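Local coordinates for protein Polyphosphate:AMP phosphotransferase (Pseudomonas aeruginosa PAO1, PDB 3CZP) that transfers phosphate from inorganic polyphosphate to AMP to make ADP, and less efficiently to GMP, using magnesium as cofactor, at residues 47-52 and 110-115; 72-77 and 105-110; 150-155 and 209-214. One frame throughout, in Å; residues are numbered along the deposited sequence. Where two conformers were deposited one is given.

Contact 1. Residues 47-52 and 110-115; sequences LINGIE and WYSQML
Leu47, Asn49 and Tyr111 bury most of the 224 Å² shared by the end of a central strand and the first turn of a helix. Strand 47-50 and helix 110-115 run roughly the same way, 29° apart, with axes 8.8 Å from each other, so the gap is bridged by side chains and, weakly, by one water. Leu47 reaches over with its two methyls. Leu47 CD1 lies against both aromatic residues, 3.5 Å from Tyr111 CE2 at the edge of the phenol ring and 3.7 Å from Trp110 CZ2. Leu47 CD2 rests against the benzo end of the Trp110 indole. Trp110 CG sits in the crowded position between backbone N and carbonyl carbon (chi1 41°), which swings the indole back toward Leu47 and sets Trp110 CD1 over one face of the Tyr111 ring, toward its rim. Asn49 points at the helix with its amide plane almost perpendicular to the phenol ring (86°). Asn49 ND2 lies 3.6 Å from Tyr111 CB and 3.2 Å from Ser112 OG, while OD1 accepts a hydrogen bond from Asn109 just before the helix. A water donates to Ile48 O at 2.7 Å and has a weak, longer link to Ser112 OG. The polar ends of both aromatics are held by Glu139 of helix 125-144, whose OE2 is hydrogen-bonded to Trp110 NE1 and Tyr111 OH; Lys151 also bonds that hydroxyl. The contact lies between sheet and helix layer: strands 103-107 and 148-155 flank Leu47 to Asn49 by backbone hydrogen bonds, and helices 125-144 and 186-203 pack against Tyr111.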
# COMPACT_ATOMS: atom_id res chain seq x y z
N LEU A 47 15.23 14.94 -6.31
CA LEU A 47 15.03 14.75 -7.76
C LEU A 47 16.34 14.87 -8.52
O LEU A 47 17.17 15.74 -8.24
CB LEU A 47 14.01 15.74 -8.30
CG LEU A 47 12.69 15.97 -7.53
CD1 LEU A 47 11.78 16.95 -8.33
CD2 LEU A 47 12.01 14.67 -7.11
N ILE A 48 16.49 13.97 -9.48
CA ILE A 48 17.72 13.77 -10.24
C ILE A 48 17.34 13.91 -11.69
O ILE A 48 16.49 13.16 -12.15
CB ILE A 48 18.41 12.35 -9.95
CG1 ILE A 48 18.71 12.22 -8.45
CG2 ILE A 48 19.61 12.12 -10.84
CD1 ILE A 48 19.74 13.22 -7.88
N ASN A 49 17.92 14.90 -12.35
CA ASN A 49 17.60 15.30 -13.70
C ASN A 49 18.82 15.88 -14.42
O ASN A 49 19.86 16.08 -13.79
CB ASN A 49 16.54 16.39 -13.62
CG ASN A 49 15.14 15.86 -13.17
OD1 ASN A 49 14.73 16.08 -12.02
ND2 ASN A 49 14.40 15.20 -14.09
N GLY A 50 18.70 16.09 -15.73
CA GLY A 50 19.74 16.68 -16.51
C GLY A 50 20.20 15.93 -17.75
O GLY A 50 19.47 15.14 -18.32
N ILE A 51 21.42 16.22 -18.16
CA ILE A 51 21.94 15.75 -19.45
C ILE A 51 22.44 14.32 -19.27
O ILE A 51 23.01 13.98 -18.22
CB ILE A 51 23.07 16.68 -19.99
CG1 ILE A 51 22.57 18.11 -20.08
CG2 ILE A 51 23.58 16.21 -21.36
CD1 ILE A 51 21.30 18.26 -20.98
N GLU A 52 22.13 13.48 -20.27
CA GLU A 52 22.66 12.14 -20.44
C GLU A 52 24.19 12.22 -20.37
O GLU A 52 24.81 13.02 -21.09
CB GLU A 52 22.25 11.64 -21.83
CG GLU A 52 22.91 10.36 -22.35
CD GLU A 52 22.05 9.13 -22.17
OE1 GLU A 52 21.45 8.97 -21.08
OE2 GLU A 52 22.00 8.32 -23.15
N TRP A 110 8.55 13.72 -12.55
CA TRP A 110 7.63 14.52 -13.36
C TRP A 110 8.36 15.42 -14.42
O TRP A 110 7.89 15.58 -15.52
CB TRP A 110 6.69 15.29 -12.43
CG TRP A 110 7.29 15.88 -11.20
CD1 TRP A 110 7.75 17.13 -11.06
CD2 TRP A 110 7.48 15.23 -9.92
NE1 TRP A 110 8.18 17.33 -9.79
CE2 TRP A 110 8.04 16.18 -9.06
CE3 TRP A 110 7.22 13.94 -9.42
CZ2 TRP A 110 8.32 15.91 -7.72
CZ3 TRP A 110 7.53 13.66 -8.10
CH2 TRP A 110 8.08 14.64 -7.27
N TYR A 111 9.53 15.94 -14.10
CA TYR A 111 10.35 16.70 -15.04
C TYR A 111 10.85 15.93 -16.24
O TYR A 111 10.75 16.42 -17.37
CB TYR A 111 11.51 17.34 -14.31
CG TYR A 111 11.06 18.31 -13.28
CD1 TYR A 111 10.37 19.47 -13.65
CD2 TYR A 111 11.25 18.08 -11.95
CE1 TYR A 111 9.92 20.37 -12.73
CE2 TYR A 111 10.80 18.97 -11.02
CZ TYR A 111 10.16 20.16 -11.42
OH TYR A 111 9.69 21.09 -10.48
N SER A 112 11.36 14.73 -16.02
CA SER A 112 11.77 13.86 -17.12
C SER A 112 10.57 13.61 -18.01
O SER A 112 10.67 13.67 -19.21
CB SER A 112 12.32 12.51 -16.63
OG SER A 112 13.09 12.66 -15.45
N GLN A 113 9.43 13.30 -17.41
CA GLN A 113 8.23 13.07 -18.19
C GLN A 113 7.86 14.25 -19.10
O GLN A 113 7.75 14.06 -20.32
CB GLN A 113 7.07 12.73 -17.26
CG GLN A 113 7.22 11.36 -16.51
CD GLN A 113 5.95 10.96 -15.80
OE1 GLN A 113 5.20 11.83 -15.34
NE2 GLN A 113 5.72 9.65 -15.67
N MSE A 114 7.71 15.46 -18.54
CA MSE A 114 7.34 16.66 -19.34
C MSE A 114 8.40 17.12 -20.39
O MSE A 114 8.05 17.49 -21.50
CB MSE A 114 6.90 17.80 -18.40
CG MSE A 114 7.98 18.60 -17.80
SE MSE A 114 7.41 19.95 -16.55
CE MSE A 114 6.67 18.84 -15.05
N LEU A 115 9.70 17.01 -20.07
CA LEU A 115 10.77 17.37 -20.99
C LEU A 115 10.84 16.38 -22.12
O LEU A 115 10.94 16.76 -23.27
CB LEU A 115 12.13 17.43 -20.26
CG LEU A 115 12.25 18.64 -19.36
CD1 LEU A 115 13.49 18.52 -18.47
CD2 LEU A 115 12.29 19.94 -20.18
O HOH W 1 16.04 11.40 -14.12

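Contact 2. Residues 72-77 and 105-110; sequences IEVQSF and IFFGNW
Strands 72-76 and 105-107 run parallel, their axes 4.7 Å apart at the closest and crossing at -17°, with Val74 in register with Ile105 and Gln75 with Phe106. Three fairly straight backbone bonds alternate across them: Ile105 N to Glu73 O (2.7 Å), Gln75 N to Ile105 O (2.8 Å) and Phe107 N to Gln75 O (2.9 Å). On one face Val74 CG1 meets the edge of the Phe107 ring, 3.6 Å from CE2, and Ile72 CG2 touches Ile105 CD1. On the other face Gln75 lies alongside Phe106, its CG against the ring, before the chain bends at chi2 (-77°). Next along the chain, Phe77 brings CE1 over one face of Phe106 in a T-shaped pair, centroids 5.1 Å apart and planes at 78°. Phe77 N and Gly108 O are buried here without a polar partner. Asn109 sits at the N-cap, its OD1 weakly bonded to Tyr111 N, while ND2 donates to Phe106 O (3.0 Å) from above the carbonyl plane. Arg327 of the second subunit makes a cation-pi contact with Phe107. These are strands 2 and 3 of a parallel sheet ordered 2-3-1-4-5, as in P-loop kinases, consistent with the P-loop NTPase clan.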
# COMPACT_ATOMS: atom_id res chain seq x y z
N ILE A 72 17.18 4.95 2.51
CA ILE A 72 17.05 5.67 1.23
C ILE A 72 16.32 4.71 0.25
O ILE A 72 16.68 3.56 0.17
CB ILE A 72 18.42 6.08 0.59
CG1 ILE A 72 19.33 6.80 1.57
CG2 ILE A 72 18.20 6.95 -0.61
CD1 ILE A 72 20.76 7.24 1.09
N GLU A 73 15.25 5.17 -0.39
CA GLU A 73 14.61 4.45 -1.48
C GLU A 73 14.94 5.21 -2.74
O GLU A 73 14.86 6.43 -2.73
CB GLU A 73 13.09 4.40 -1.34
CG GLU A 73 12.56 3.93 0.03
CD GLU A 73 11.99 5.10 0.86
OE1 GLU A 73 10.75 5.34 0.72
OE2 GLU A 73 12.81 5.77 1.59
N VAL A 74 15.35 4.50 -3.78
CA VAL A 74 15.67 5.06 -5.09
C VAL A 74 14.67 4.51 -6.11
O VAL A 74 14.56 3.27 -6.30
CB VAL A 74 17.11 4.77 -5.51
CG1 VAL A 74 17.44 5.46 -6.77
CG2 VAL A 74 18.04 5.26 -4.43
N GLN A 75 13.88 5.41 -6.68
CA GLN A 75 12.83 5.06 -7.63
C GLN A 75 13.12 5.59 -9.03
O GLN A 75 13.79 6.59 -9.17
CB GLN A 75 11.51 5.72 -7.24
CG GLN A 75 11.09 5.64 -5.79
CD GLN A 75 10.52 4.32 -5.43
OE1 GLN A 75 10.23 3.49 -6.30
NE2 GLN A 75 10.31 4.11 -4.14
N SER A 76 12.63 4.87 -10.04
CA SER A 76 12.37 5.49 -11.34
C SER A 76 10.94 5.21 -11.80
O SER A 76 10.33 4.22 -11.39
CB SER A 76 13.38 5.06 -12.37
OG SER A 76 13.05 5.71 -13.61
N PHE A 77 10.40 6.13 -12.61
CA PHE A 77 8.95 6.15 -12.91
C PHE A 77 8.58 6.08 -14.39
O PHE A 77 7.38 6.33 -14.77
CB PHE A 77 8.30 7.41 -12.32
CG PHE A 77 8.33 7.49 -10.82
CD1 PHE A 77 9.34 8.18 -10.17
CD2 PHE A 77 7.29 6.97 -10.07
CE1 PHE A 77 9.36 8.32 -8.84
CE2 PHE A 77 7.31 7.09 -8.67
CZ PHE A 77 8.33 7.76 -8.05
N ILE A 105 14.79 9.03 -3.48
CA ILE A 105 15.51 9.67 -4.61
C ILE A 105 14.82 9.22 -5.93
O ILE A 105 14.68 8.03 -6.19
CB ILE A 105 17.00 9.25 -4.67
CG1 ILE A 105 17.72 9.55 -3.34
CG2 ILE A 105 17.67 9.91 -5.97
CD1 ILE A 105 19.21 9.22 -3.33
N PHE A 106 14.34 10.20 -6.68
CA PHE A 106 13.50 9.99 -7.85
C PHE A 106 14.23 10.32 -9.14
O PHE A 106 14.45 11.49 -9.47
CB PHE A 106 12.26 10.90 -7.78
CG PHE A 106 11.29 10.55 -6.64
CD1 PHE A 106 11.50 9.48 -5.79
CD2 PHE A 106 10.15 11.31 -6.45
CE1 PHE A 106 10.56 9.20 -4.74
CE2 PHE A 106 9.22 10.99 -5.44
CZ PHE A 106 9.43 9.95 -4.62
N PHE A 107 14.48 9.28 -9.91
CA PHE A 107 14.82 9.42 -11.29
C PHE A 107 13.49 9.39 -12.08
O PHE A 107 12.39 9.03 -11.55
CB PHE A 107 15.65 8.22 -11.80
CG PHE A 107 17.08 8.12 -11.25
CD1 PHE A 107 18.15 8.59 -11.99
CD2 PHE A 107 17.34 7.40 -10.11
CE1 PHE A 107 19.47 8.45 -11.50
CE2 PHE A 107 18.63 7.24 -9.64
CZ PHE A 107 19.70 7.76 -10.36
N GLY A 108 13.56 9.71 -13.36
CA GLY A 108 12.37 9.63 -14.24
C GLY A 108 11.14 10.25 -13.61
O GLY A 108 10.03 9.68 -13.69
N ASN A 109 11.31 11.43 -12.99
CA ASN A 109 10.27 11.99 -12.17
C ASN A 109 9.33 12.83 -13.10
O ASN A 109 9.36 12.67 -14.31
CB ASN A 109 10.92 12.79 -11.03
CG ASN A 109 11.96 13.78 -11.57
OD1 ASN A 109 11.67 14.59 -12.47
ND2 ASN A 109 13.15 13.68 -11.07
N TRP A 110 8.55 13.72 -12.55
CA TRP A 110 7.63 14.52 -13.36
C TRP A 110 8.36 15.42 -14.42
O TRP A 110 7.89 15.58 -15.52
CB TRP A 110 6.69 15.29 -12.43
CG TRP A 110 7.29 15.88 -11.20
CD1 TRP A 110 7.75 17.13 -11.06
CD2 TRP A 110 7.48 15.23 -9.92
NE1 TRP A 110 8.18 17.33 -9.79
CE2 TRP A 110 8.04 16.18 -9.06
CE3 TRP A 110 7.22 13.94 -9.42
CZ2 TRP A 110 8.32 15.91 -7.72
CZ3 TRP A 110 7.53 13.66 -8.10
CH2 TRP A 110 8.08 14.64 -7.27

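Contact 3. Residues 150-155 and 209-214; sequences FKFWFH and PWYVVE. With ACT (acetate ion), chain E.
Two side chains with CG anti to the carbonyl carbon, Lys151 (chi1 -47°) and Trp210 (chi1 -89°), meet on one face of the sheet. They cross at about a right angle, and Lys151 CB sits over the six-membered ring of Trp210 in a CH-pi contact, 3.6 Å from the centroid. The lysine chain continues across the indole and bends at chi3 (-104°), leaving Lys151 NZ 3.3 Å from Trp210 NE1. These are two donors and do not bond each other: the indole NH goes to Thr203 OG1, while the ammonium group is gripped by Glu139, Thr203 O and Tyr111 OH. The two strands that carry them, 150-155 and 210-214, run parallel. Tyr211 N donates to Lys151 O, Trp153 N to Tyr211 O at 2.8 Å, Val213 N to Trp153 O, and His155 N to Val213 O at 2.9 Å, the last from above the carbonyl plane. Farther along the lysine face, Trp153 and Val212 lie side by side, Trp153 CD1 3.9 Å from Val212 CG1. On the opposite face Phe152 CD1 packs 3.7 Å from Tyr211 CB, the two rings obliquely inclined, and Val213 CG2 lies beside the same phenylalanine. Tyr211 OH donates to acetate O at 3.0 Å, and the acetate OXT lies over a face of Phe150; this ion probably came from the crystallisation liquor. Helix 218-238 covers the Phe152 side. A buried lysine with a carboxylate and two further oxygen partners probably stays charged, its aliphatic part shielded by tryptophan and its ammonium end compensated by Glu139.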
# COMPACT_ATOMS: atom_id res chain seq x y z
N PHE A 150 15.03 18.62 -2.56
CA PHE A 150 16.19 19.01 -3.35
C PHE A 150 15.94 18.68 -4.82
O PHE A 150 15.43 17.59 -5.12
CB PHE A 150 17.41 18.19 -2.90
CG PHE A 150 17.86 18.48 -1.50
CD1 PHE A 150 18.83 19.49 -1.26
CD2 PHE A 150 17.43 17.70 -0.43
CE1 PHE A 150 19.29 19.71 0.03
CE2 PHE A 150 17.87 17.96 0.84
CZ PHE A 150 18.79 18.96 1.07
N LYS A 151 16.33 19.56 -5.75
CA LYS A 151 16.30 19.23 -7.19
C LYS A 151 17.69 19.49 -7.84
O LYS A 151 18.19 20.61 -7.85
CB LYS A 151 15.22 20.02 -7.91
CG LYS A 151 13.87 20.01 -7.22
CD LYS A 151 12.86 20.68 -8.04
CE LYS A 151 12.53 22.07 -7.52
NZ LYS A 151 11.67 22.59 -8.47
N PHE A 152 18.27 18.46 -8.44
CA PHE A 152 19.58 18.58 -9.01
C PHE A 152 19.48 18.36 -10.48
O PHE A 152 18.93 17.35 -10.95
CB PHE A 152 20.59 17.60 -8.38
CG PHE A 152 20.88 17.85 -6.95
CD1 PHE A 152 21.76 18.85 -6.55
CD2 PHE A 152 20.30 17.05 -5.97
CE1 PHE A 152 22.02 19.04 -5.20
CE2 PHE A 152 20.59 17.22 -4.63
CZ PHE A 152 21.41 18.21 -4.24
N TRP A 153 20.04 19.32 -11.20
CA TRP A 153 20.23 19.24 -12.62
C TRP A 153 21.72 19.08 -12.94
O TRP A 153 22.50 20.01 -12.78
CB TRP A 153 19.67 20.51 -13.29
CG TRP A 153 19.91 20.56 -14.81
CD1 TRP A 153 21.07 20.82 -15.43
CD2 TRP A 153 18.95 20.35 -15.83
NE1 TRP A 153 20.92 20.74 -16.79
CE2 TRP A 153 19.61 20.46 -17.06
CE3 TRP A 153 17.59 20.05 -15.83
CZ2 TRP A 153 18.95 20.36 -18.26
CZ3 TRP A 153 16.94 19.92 -17.04
CH2 TRP A 153 17.61 20.07 -18.22
N PHE A 154 22.08 17.89 -13.38
CA PHE A 154 23.41 17.52 -13.79
C PHE A 154 23.65 17.99 -15.22
O PHE A 154 22.91 17.57 -16.14
CB PHE A 154 23.58 16.00 -13.69
CG PHE A 154 23.60 15.49 -12.27
CD1 PHE A 154 24.80 15.19 -11.64
CD2 PHE A 154 22.42 15.40 -11.53
CE1 PHE A 154 24.81 14.80 -10.31
CE2 PHE A 154 22.44 14.95 -10.20
CZ PHE A 154 23.62 14.66 -9.60
N HIS A 155 24.63 18.87 -15.40
CA HIS A 155 24.80 19.54 -16.67
C HIS A 155 26.08 19.16 -17.41
O HIS A 155 27.12 18.98 -16.80
CB HIS A 155 24.87 21.05 -16.46
CG HIS A 155 24.69 21.81 -17.72
ND1 HIS A 155 23.58 21.66 -18.52
CD2 HIS A 155 25.50 22.69 -18.35
CE1 HIS A 155 23.70 22.44 -19.58
NE2 HIS A 155 24.86 23.07 -19.50
N PRO A 209 14.82 25.05 -4.36
CA PRO A 209 15.65 25.54 -5.45
C PRO A 209 16.04 24.43 -6.42
O PRO A 209 16.10 23.26 -6.04
CB PRO A 209 16.90 26.04 -4.73
CG PRO A 209 16.55 26.09 -3.30
CD PRO A 209 15.55 25.07 -3.08
N TRP A 210 16.36 24.81 -7.66
CA TRP A 210 17.08 23.90 -8.55
C TRP A 210 18.56 24.16 -8.33
O TRP A 210 19.00 25.33 -8.29
CB TRP A 210 16.74 24.17 -10.03
CG TRP A 210 15.60 23.42 -10.51
CD1 TRP A 210 14.33 23.87 -10.64
CD2 TRP A 210 15.61 22.06 -10.93
NE1 TRP A 210 13.53 22.87 -11.14
CE2 TRP A 210 14.30 21.75 -11.34
CE3 TRP A 210 16.60 21.07 -11.01
CZ2 TRP A 210 13.94 20.50 -11.79
CZ3 TRP A 210 16.24 19.81 -11.49
CH2 TRP A 210 14.94 19.53 -11.85
N TYR A 211 19.34 23.09 -8.31
CA TYR A 211 20.80 23.23 -8.21
C TYR A 211 21.38 22.66 -9.51
O TYR A 211 21.22 21.49 -9.78
CB TYR A 211 21.31 22.48 -6.99
CG TYR A 211 20.77 22.99 -5.65
CD1 TYR A 211 21.30 24.10 -5.07
CD2 TYR A 211 19.73 22.34 -5.00
CE1 TYR A 211 20.83 24.58 -3.87
CE2 TYR A 211 19.26 22.79 -3.79
CZ TYR A 211 19.82 23.93 -3.24
OH TYR A 211 19.39 24.42 -2.00
N VAL A 212 22.01 23.53 -10.31
CA VAL A 212 22.64 23.14 -11.56
C VAL A 212 24.10 22.80 -11.26
O VAL A 212 24.89 23.64 -10.81
CB VAL A 212 22.53 24.23 -12.65
CG1 VAL A 212 23.24 23.75 -13.94
CG2 VAL A 212 21.05 24.60 -12.90
N VAL A 213 24.45 21.54 -11.42
CA VAL A 213 25.78 21.06 -11.05
C VAL A 213 26.49 20.61 -12.30
O VAL A 213 26.00 19.69 -12.98
CB VAL A 213 25.68 19.86 -10.08
CG1 VAL A 213 27.12 19.40 -9.62
CG2 VAL A 213 24.79 20.24 -8.86
N GLU A 214 27.62 21.24 -12.63
CA GLU A 214 28.42 20.81 -13.77
C GLU A 214 28.96 19.38 -13.58
O GLU A 214 29.61 19.06 -12.57
CB GLU A 214 29.58 21.79 -14.03
CG GLU A 214 30.29 21.47 -15.35
CD GLU A 214 31.33 22.50 -15.76
OE1 GLU A 214 31.46 23.54 -15.07
OE2 GLU A 214 32.01 22.26 -16.80
C ACT E . 16.36 23.33 0.22
O ACT E . 17.60 23.20 0.10
OXT ACT E . 15.70 22.54 -0.48
CH3 ACT E . 15.72 24.37 1.10

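All three contacts belong to the five-stranded parallel sheet of the first PPK2 domain. Contact 1, on the middle strand and a helix, is the most interior by place in the sheet; contacts 2 and 3 pair its outermost strands within the chain, with exposed Ser76 in 2 and partly exposed residues along 209-212 in 3. Contact 2 is nested in the chain loop that contact 1 closes, and they share Trp110. A probable backbone bond from Ile48 N to Phe106 O links them, as Tyr111 packed on Trp210 links contacts 1 and 3. Backbone bonds dominate 2 and 3, whereas 1 relies on side chains and a water. Contact 2 also reaches the second subunit; contact 3 carries a buried charge.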